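Side-chain contacts in N-acetylmuramoyl-L-alanine amidase (Peptoclostridium difficile, PDB 4RN7), which probably hydrolyses, through its zinc-dependent amidase domain, the amide bond between N-acetylmuramic acid and L-alanine in bacterial peptidoglycan: residues 97-100 with 101-105; 112-115 with 116-120; 176-179 with 180-184. All blocks are in the same frame, centred on the assembly; numbering follows the deposited sequence.

Contact 1: 97-100 with 101-105; sequences TWYR and NKATD. With EPE (4-(2-hydroxyethyl)-1-piperazine ethanesulfonic acid), chain D.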
loop_
_atom_site.group_PDB
_atom_site.type_symbol
_atom_site.label_atom_id
_atom_site.label_comp_id
_atom_site.label_asym_id
_atom_site.label_seq_id
_atom_site.Cartn_x
_atom_site.Cartn_y
_atom_site.Cartn_z
ATOM N N THR A 97 1.369 -6.858 5.576
ATOM C CA THR A 97 0.239 -5.954 5.358
ATOM C C THR A 97 -0.439 -5.653 6.686
ATOM O O THR A 97 -0.748 -6.570 7.448
ATOM C CB THR A 97 -0.763 -6.598 4.403
ATOM O OG1 THR A 97 -0.132 -6.819 3.137
ATOM C CG2 THR A 97 -1.980 -5.687 4.205
ATOM N N TRP A 98 -0.647 -4.370 6.974
ATOM C CA TRP A 98 -1.247 -3.936 8.230
ATOM C C TRP A 98 -2.739 -3.667 8.072
ATOM O O TRP A 98 -3.199 -3.302 6.987
ATOM C CB TRP A 98 -0.619 -2.623 8.691
ATOM C CG TRP A 98 0.856 -2.655 8.958
ATOM C CD1 TRP A 98 1.691 -3.735 8.906
ATOM C CD2 TRP A 98 1.666 -1.532 9.328
ATOM N NE1 TRP A 98 2.979 -3.346 9.226
ATOM C CE2 TRP A 98 2.986 -1.997 9.480
ATOM C CE3 TRP A 98 1.400 -0.170 9.536
ATOM C CZ2 TRP A 98 4.041 -1.146 9.843
ATOM C CZ3 TRP A 98 2.451 0.670 9.894
ATOM C CH2 TRP A 98 3.748 0.179 10.045
ATOM N N TYR A 99 -3.475 -3.833 9.169
ATOM C CA TYR A 99 -4.868 -3.408 9.262
ATOM C C TYR A 99 -5.106 -2.857 10.670
ATOM O O TYR A 99 -4.331 -3.146 11.582
ATOM C CB TYR A 99 -5.822 -4.567 8.954
ATOM C CG TYR A 99 -5.692 -5.747 9.888
ATOM C CD1 TYR A 99 -4.709 -6.702 9.697
ATOM C CD2 TYR A 99 -6.569 -5.912 10.954
ATOM C CE1 TYR A 99 -4.590 -7.791 10.549
ATOM C CE2 TYR A 99 -6.458 -6.997 11.806
ATOM C CZ TYR A 99 -5.466 -7.927 11.599
ATOM O OH TYR A 99 -5.361 -9.007 12.449
ATOM N N ARG A 100 -6.164 -2.063 10.853
ATOM C CA ARG A 100 -6.400 -1.395 12.141
ATOM C C ARG A 100 -6.661 -2.383 13.270
ATOM O O ARG A 100 -7.189 -3.469 13.037
ATOM C CB ARG A 100 -7.553 -0.379 12.052
ATOM C CG ARG A 100 -8.947 -0.966 12.248
ATOM C CD ARG A 100 -10.044 0.105 12.233
ATOM N NE ARG A 100 -10.008 0.878 10.993
ATOM C CZ ARG A 100 -10.653 0.534 9.879
ATOM N NH1 ARG A 100 -10.547 1.281 8.788
ATOM N NH2 ARG A 100 -11.402 -0.565 9.851
ATOM N N ASN A 101 -6.279 -1.998 14.488
ATOM C CA ASN A 101 -6.481 -2.834 15.667
ATOM C C ASN A 101 -7.892 -3.413 15.770
ATOM O O ASN A 101 -8.874 -2.673 15.677
ATOM C CB ASN A 101 -6.187 -2.036 16.941
ATOM C CG ASN A 101 -4.706 -1.770 17.148
ATOM O OD1 ASN A 101 -3.850 -2.331 16.461
ATOM N ND2 ASN A 101 -4.397 -0.913 18.114
ATOM N N LYS A 102 -7.976 -4.731 15.969
ATOM C CA LYS A 102 -9.245 -5.421 16.229
ATOM C C LYS A 102 -10.315 -5.172 15.163
ATOM O O LYS A 102 -11.506 -5.102 15.472
ATOM C CB LYS A 102 -9.790 -5.033 17.607
ATOM C CG LYS A 102 -8.928 -5.487 18.779
ATOM C CD LYS A 102 -9.483 -4.951 20.090
ATOM C CE LYS A 102 -9.018 -5.780 21.272
ATOM N NZ LYS A 102 -9.619 -5.280 22.542
ATOM N N ALA A 103 -9.890 -5.041 13.914
ATOM C CA ALA A 103 -10.818 -4.731 12.830
ATOM C C ALA A 103 -11.881 -5.815 12.651
ATOM O O ALA A 103 -11.557 -6.994 12.482
ATOM C CB ALA A 103 -10.055 -4.519 11.532
ATOM N N THR A 104 -13.145 -5.402 12.687
ATOM C CA THR A 104 -14.274 -6.306 12.489
ATOM C C THR A 104 -14.976 -6.039 11.154
ATOM O O THR A 104 -15.920 -6.743 10.794
ATOM C CB THR A 104 -15.311 -6.172 13.634
ATOM O OG1 THR A 104 -15.768 -4.816 13.731
ATOM C CG2 THR A 104 -14.706 -6.586 14.958
ATOM N N ASP A 105 -14.499 -5.034 10.419
ATOM C CA ASP A 105 -15.194 -4.551 9.227
ATOM C C ASP A 105 -14.779 -5.240 7.926
ATOM O O ASP A 105 -15.303 -4.919 6.855
ATOM C CB ASP A 105 -15.022 -3.033 9.088
ATOM C CG ASP A 105 -13.623 -2.629 8.615
ATOM O OD1 ASP A 105 -12.667 -3.422 8.757
ATOM O OD2 ASP A 105 -13.471 -1.496 8.105
HETATM N N1 EPE D . -14.183 1.937 12.431
HETATM C C2 EPE D . -13.233 2.684 13.269
HETATM C C6 EPE D . -14.273 2.580 11.109
HETATM C C9 EPE D . -13.687 0.570 12.244
HETATM C C10 EPE D . -14.050 -0.289 13.444
HETATM S S EPE D . -14.064 -2.018 12.941
HETATM O O1S EPE D . -13.820 -2.896 14.081
HETATM O O2S EPE D . -15.366 -2.306 12.350
HETATM O O3S EPE D . -13.042 -2.236 11.927
#

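Contact 2: 112-115 with 116-120; sequences QTVQ and STIVS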
loop_
_atom_site.group_PDB
_atom_site.type_symbol
_atom_site.label_atom_id
_atom_site.label_comp_id
_atom_site.label_asym_id
_atom_site.label_seq_id
_atom_site.Cartn_x
_atom_site.Cartn_y
_atom_site.Cartn_z
ATOM N N GLN A 112 -5.384 -10.185 4.498
ATOM C CA GLN A 112 -4.907 -11.539 4.233
ATOM C C GLN A 112 -4.973 -11.881 2.743
ATOM O O GLN A 112 -4.046 -12.485 2.192
ATOM C CB GLN A 112 -5.680 -12.572 5.055
ATOM C CG GLN A 112 -5.104 -13.981 4.946
ATOM C CD GLN A 112 -3.663 -14.069 5.438
ATOM O OE1 GLN A 112 -3.417 -14.211 6.636
ATOM N NE2 GLN A 112 -2.704 -13.979 4.513
ATOM N N THR A 113 -6.066 -11.492 2.092
ATOM C CA THR A 113 -6.246 -11.778 0.672
ATOM C C THR A 113 -5.174 -11.073 -0.167
ATOM O O THR A 113 -4.518 -11.704 -1.007
ATOM C CB THR A 113 -7.664 -11.403 0.205
ATOM O OG1 THR A 113 -8.614 -12.172 0.949
ATOM C CG2 THR A 113 -7.843 -11.689 -1.276
ATOM N N VAL A 114 -4.988 -9.778 0.079
ATOM C CA VAL A 114 -3.955 -9.015 -0.619
ATOM C C VAL A 114 -2.556 -9.570 -0.320
ATOM O O VAL A 114 -1.780 -9.835 -1.244
ATOM C CB VAL A 114 -4.051 -7.515 -0.301
ATOM C CG1 VAL A 114 -2.786 -6.779 -0.746
ATOM C CG2 VAL A 114 -5.292 -6.913 -0.979
ATOM N N GLN A 115 -2.245 -9.774 0.957
ATOM C CA GLN A 115 -0.942 -10.346 1.340
ATOM C C GLN A 115 -0.637 -11.686 0.662
ATOM O O GLN A 115 0.448 -11.870 0.099
ATOM C CB GLN A 115 -0.844 -10.490 2.861
ATOM C CG GLN A 115 0.423 -11.190 3.347
ATOM C CD GLN A 115 1.639 -10.283 3.318
ATOM O OE1 GLN A 115 1.517 -9.059 3.260
ATOM N NE2 GLN A 115 2.828 -10.885 3.365
ATOM N N SER A 116 -1.584 -12.619 0.705
ATOM C CA SER A 116 -1.371 -13.920 0.084
ATOM C C SER A 116 -1.189 -13.818 -1.428
ATOM O O SER A 116 -0.389 -14.545 -2.012
ATOM C CB SER A 116 -2.525 -14.861 0.418
ATOM O OG SER A 116 -2.547 -15.130 1.804
ATOM N N THR A 117 -1.924 -12.905 -2.054
ATOM C CA THR A 117 -1.852 -12.754 -3.501
ATOM C C THR A 117 -0.504 -12.146 -3.908
ATOM O O THR A 117 0.117 -12.585 -4.887
ATOM C CB THR A 117 -3.024 -11.901 -4.022
ATOM O OG1 THR A 117 -4.261 -12.495 -3.595
ATOM C CG2 THR A 117 -3.000 -11.847 -5.541
ATOM N N ILE A 118 -0.058 -11.148 -3.151
ATOM C CA ILE A 118 1.247 -10.538 -3.380
ATOM C C ILE A 118 2.315 -11.625 -3.345
ATOM O O ILE A 118 3.131 -11.724 -4.263
ATOM C CB ILE A 118 1.582 -9.469 -2.317
ATOM C CG1 ILE A 118 0.716 -8.225 -2.494
ATOM C CG2 ILE A 118 3.041 -9.056 -2.422
ATOM C CD1 ILE A 118 0.842 -7.243 -1.334
ATOM N N VAL A 119 2.285 -12.455 -2.305
ATOM C CA VAL A 119 3.262 -13.535 -2.161
ATOM C C VAL A 119 3.312 -14.472 -3.378
ATOM O O VAL A 119 4.375 -15.005 -3.723
ATOM C CB VAL A 119 3.020 -14.332 -0.855
ATOM C CG1 VAL A 119 3.933 -15.531 -0.777
ATOM C CG2 VAL A 119 3.252 -13.412 0.343
ATOM N N SER A 120 2.174 -14.657 -4.040
ATOM C CA SER A 120 2.128 -15.539 -5.203
ATOM C C SER A 120 2.729 -14.879 -6.443
ATOM O O SER A 120 3.298 -15.562 -7.292
ATOM C CB SER A 120 0.697 -15.993 -5.484
ATOM O OG SER A 120 -0.101 -14.904 -5.907
#

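Contact 3: 176-179 with 180-184; sequences QGVL and SYLDS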
loop_
_atom_site.group_PDB
_atom_site.type_symbol
_atom_site.label_atom_id
_atom_site.label_comp_id
_atom_site.label_asym_id
_atom_site.label_seq_id
_atom_site.Cartn_x
_atom_site.Cartn_y
_atom_site.Cartn_z
ATOM N N GLN A 176 -4.894 -7.968 -8.022
ATOM C CA GLN A 176 -5.635 -9.218 -7.969
ATOM C C GLN A 176 -6.166 -9.505 -6.571
ATOM O O GLN A 176 -7.253 -10.062 -6.429
ATOM C CB GLN A 176 -4.790 -10.379 -8.494
ATOM C CG GLN A 176 -4.516 -10.289 -9.995
ATOM C CD GLN A 176 -5.791 -10.151 -10.817
ATOM O OE1 GLN A 176 -6.849 -10.661 -10.443
ATOM N NE2 GLN A 176 -5.694 -9.449 -11.942
ATOM N N GLY A 177 -5.415 -9.107 -5.546
ATOM C CA GLY A 177 -5.869 -9.282 -4.175
ATOM C C GLY A 177 -7.078 -8.414 -3.869
ATOM O O GLY A 177 -8.059 -8.863 -3.269
ATOM N N VAL A 178 -7.002 -7.155 -4.283
ATOM C CA VAL A 178 -8.124 -6.240 -4.117
ATOM C C VAL A 178 -9.366 -6.730 -4.858
ATOM O O VAL A 178 -10.463 -6.737 -4.296
ATOM C CB VAL A 178 -7.754 -4.840 -4.605
ATOM C CG1 VAL A 178 -8.978 -3.916 -4.591
ATOM C CG2 VAL A 178 -6.654 -4.275 -3.740
ATOM N N LEU A 179 -9.195 -7.142 -6.112
ATOM C CA LEU A 179 -10.328 -7.582 -6.928
ATOM C C LEU A 179 -10.960 -8.837 -6.341
ATOM O O LEU A 179 -12.184 -9.000 -6.364
ATOM C CB LEU A 179 -9.890 -7.846 -8.373
ATOM C CG LEU A 179 -9.466 -6.654 -9.227
ATOM C CD1 LEU A 179 -9.000 -7.104 -10.589
ATOM C CD2 LEU A 179 -10.626 -5.691 -9.361
ATOM N N SER A 180 -10.112 -9.720 -5.824
ATOM C CA SER A 180 -10.564 -10.947 -5.186
ATOM C C SER A 180 -11.346 -10.647 -3.908
ATOM O O SER A 180 -12.310 -11.342 -3.584
ATOM C CB SER A 180 -9.373 -11.851 -4.884
ATOM O OG SER A 180 -9.781 -13.005 -4.185
ATOM N N TYR A 181 -10.935 -9.608 -3.186
ATOM C CA TYR A 181 -11.684 -9.177 -2.013
ATOM C C TYR A 181 -13.037 -8.600 -2.428
ATOM O O TYR A 181 -14.078 -9.018 -1.917
ATOM C CB TYR A 181 -10.904 -8.133 -1.205
ATOM C CG TYR A 181 -11.707 -7.591 -0.038
ATOM C CD1 TYR A 181 -11.848 -8.329 1.133
ATOM C CD2 TYR A 181 -12.342 -6.356 -0.112
ATOM C CE1 TYR A 181 -12.591 -7.849 2.199
ATOM C CE2 TYR A 181 -13.084 -5.865 0.955
ATOM C CZ TYR A 181 -13.207 -6.618 2.103
ATOM O OH TYR A 181 -13.944 -6.140 3.162
ATOM N N LEU A 182 -13.004 -7.642 -3.357
ATOM C CA LEU A 182 -14.197 -6.944 -3.851
ATOM C C LEU A 182 -15.207 -7.869 -4.528
ATOM O O LEU A 182 -16.417 -7.630 -4.473
ATOM C CB LEU A 182 -13.798 -5.862 -4.851
ATOM C CG LEU A 182 -13.024 -4.640 -4.366
ATOM C CD1 LEU A 182 -12.557 -3.822 -5.550
ATOM C CD2 LEU A 182 -13.878 -3.791 -3.452
ATOM N N ASP A 183 -14.707 -8.910 -5.187
ATOM C CA ASP A 183 -15.572 -9.866 -5.872
ATOM C C ASP A 183 -16.408 -10.636 -4.859
ATOM O O ASP A 183 -17.497 -11.120 -5.172
ATOM C CB ASP A 183 -14.737 -10.848 -6.693
ATOM C CG ASP A 183 -15.580 -11.934 -7.339
ATOM O OD1 ASP A 183 -16.587 -11.597 -8.003
ATOM O OD2 ASP A 183 -15.248 -13.128 -7.174
ATOM N N SER A 184 -15.897 -10.723 -3.635
ATOM C CA SER A 184 -16.482 -11.578 -2.610
ATOM C C SER A 184 -17.094 -10.801 -1.447
ATOM O O SER A 184 -17.996 -11.300 -0.770
ATOM C CB SER A 184 -15.411 -12.525 -2.077
ATOM O OG SER A 184 -14.557 -12.944 -3.125
#

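Contact 1: 97-100 with 101-105
R100 leads from strand 95-99 into N101, the first corner of a type II beta turn that K102 completes. K102 takes the positive phi (55°) that a type II turn requires there; its N-H goes to the carboxylate of E131. A103 closes the turn through a weak bond from its N to R100 O, 3.2 Å long. A small methyl suits this position: A103 CB sits at the edge of the Y99 ring, 3.8 Å from Y99 CD2, and equally close to R100 CG. The turn opens the connection from the strand to helix 107-122 within this Amidase_3 domain. T104 then offers its backbone N to a sulfonate oxygen of the buffer molecule EPE, O1S, at 2.9 Å. D105 OD2 receives R100 NH2 in a salt bridge of 2.9 Å; the donor keeps the oxygen in the guanidinium plane but arrives from above the carboxylate plane, the two planes being 71° apart. The bend at chi3 (57°) turns the guanidinium toward D105, where NH2 also bonds EPE O3S at 3.1 Å. A long, charged arginine can serve all these partners at once, for L137 O and M142 O hold NE and NH1, while S107 OG holds D105 OD1.

Contact 2: 112-115 with 116-120
The carbonyl oxygen T113 O is gripped twice by T117, whose backbone N bonds it at 3.0 Å and whose hydroxyl OG1 gives it a shorter bond of 2.7 Å. The two donors arrive from opposite faces of the carbonyl plane. With OG1 anti to its carbonyl carbon (chi1 -56°), the T117 hydroxyl leans back over the preceding turn of helix 107-122, a common way for threonine to satisfy its hydroxyl inside a helix. Q112 and S116, also one turn apart, are linked twice: besides the backbone bond, Q112 NE2 donates to S116 OG at 2.9 Å, with an N-H...O angle of 131° and the hydroxyl tilted from the amide plane. The bend at chi2 of Q112 brings the amide round to that serine. Elsewhere on the helix V114 CG1 meets I118 CD1 at 3.7 Å, branched apolar groups suited to the side that covers I145 and I147 of strand 144-151. Q115 is buried yet polar. Its NE2 lies 4.0 Å from V119 CG2, while OE1 bonds T97 OG1 and NE2 bonds I95 O and D126 OD1, tying the helix to both strands of its beta-alpha-beta unit. The T117 hydroxyl thus finds its partner within the helix and the Q115 amide on adjoining strands, so that these two polar groups are matched on a partly buried surface.

Contact 3: 176-179 with 180-184
L179 and S180 adjoin at the middle of this length of helix 164-185, where backbone bonds tie S180 one turn back and L179 one turn forward. S180 N bonds Q176 O at 2.9 Å, and S180 CB rests 3.2 Å from that same oxygen. L179 O accepts from D183 N at 2.8 Å, with D183 CB also close beside it. The small serine suits a place where another helix passes near, while the leucine packs its bulky apolar branch on the edge strand 49-53. S180 serves the following turn too, its own carbonyl oxygen taking a hydrogen bond of 2.8 Å from S184 OG. V178 makes the apolar side-chain contact: its CG1 lies 3.7 Å from L182 CD1, the two lying alongside each other with their ends turned in one direction. That leucine has CG anti to its carbonyl carbon (chi1 -68°), which sets the branch back over V178 O, while L182 N bonds the same oxygen in a nearly straight 173° bond. L179 and L182 pack on I49 of strand 49-53, and L182 and Y181 on V77 of strand 77-84. Helix 107-122 is met by S180 (at T113), Q176 (T117 and Y121) and Y181 (L110), the tyrosine bridging helix and sheet.

How the contacts relate
The three contacts follow in chain order: contact 1 leaves strand 95-99, contact 2 lies on the next helix, 107-122, and contact 3 on the last, 164-185. The T97-Q115 bond (OG1 to OE1, 2.8 Å) joins contacts 1 and 2. Contacts 2 and 3, centres about 11 Å apart, pack helix on helix at G177, where the absence of a side chain is consistent with the close approach, T117 OG1 lying 3.6 Å from G177 CA. Contacts 1 and 3, centres about 17 Å apart, meet where D105 O lies 4.1 Å from Y181 OH. EPE, bound at contact 1, is about 12 Å from the Q115 side chain. Zinc is held by H12, E28 and H82; the I118 side chain is about 11 Å from that of H82.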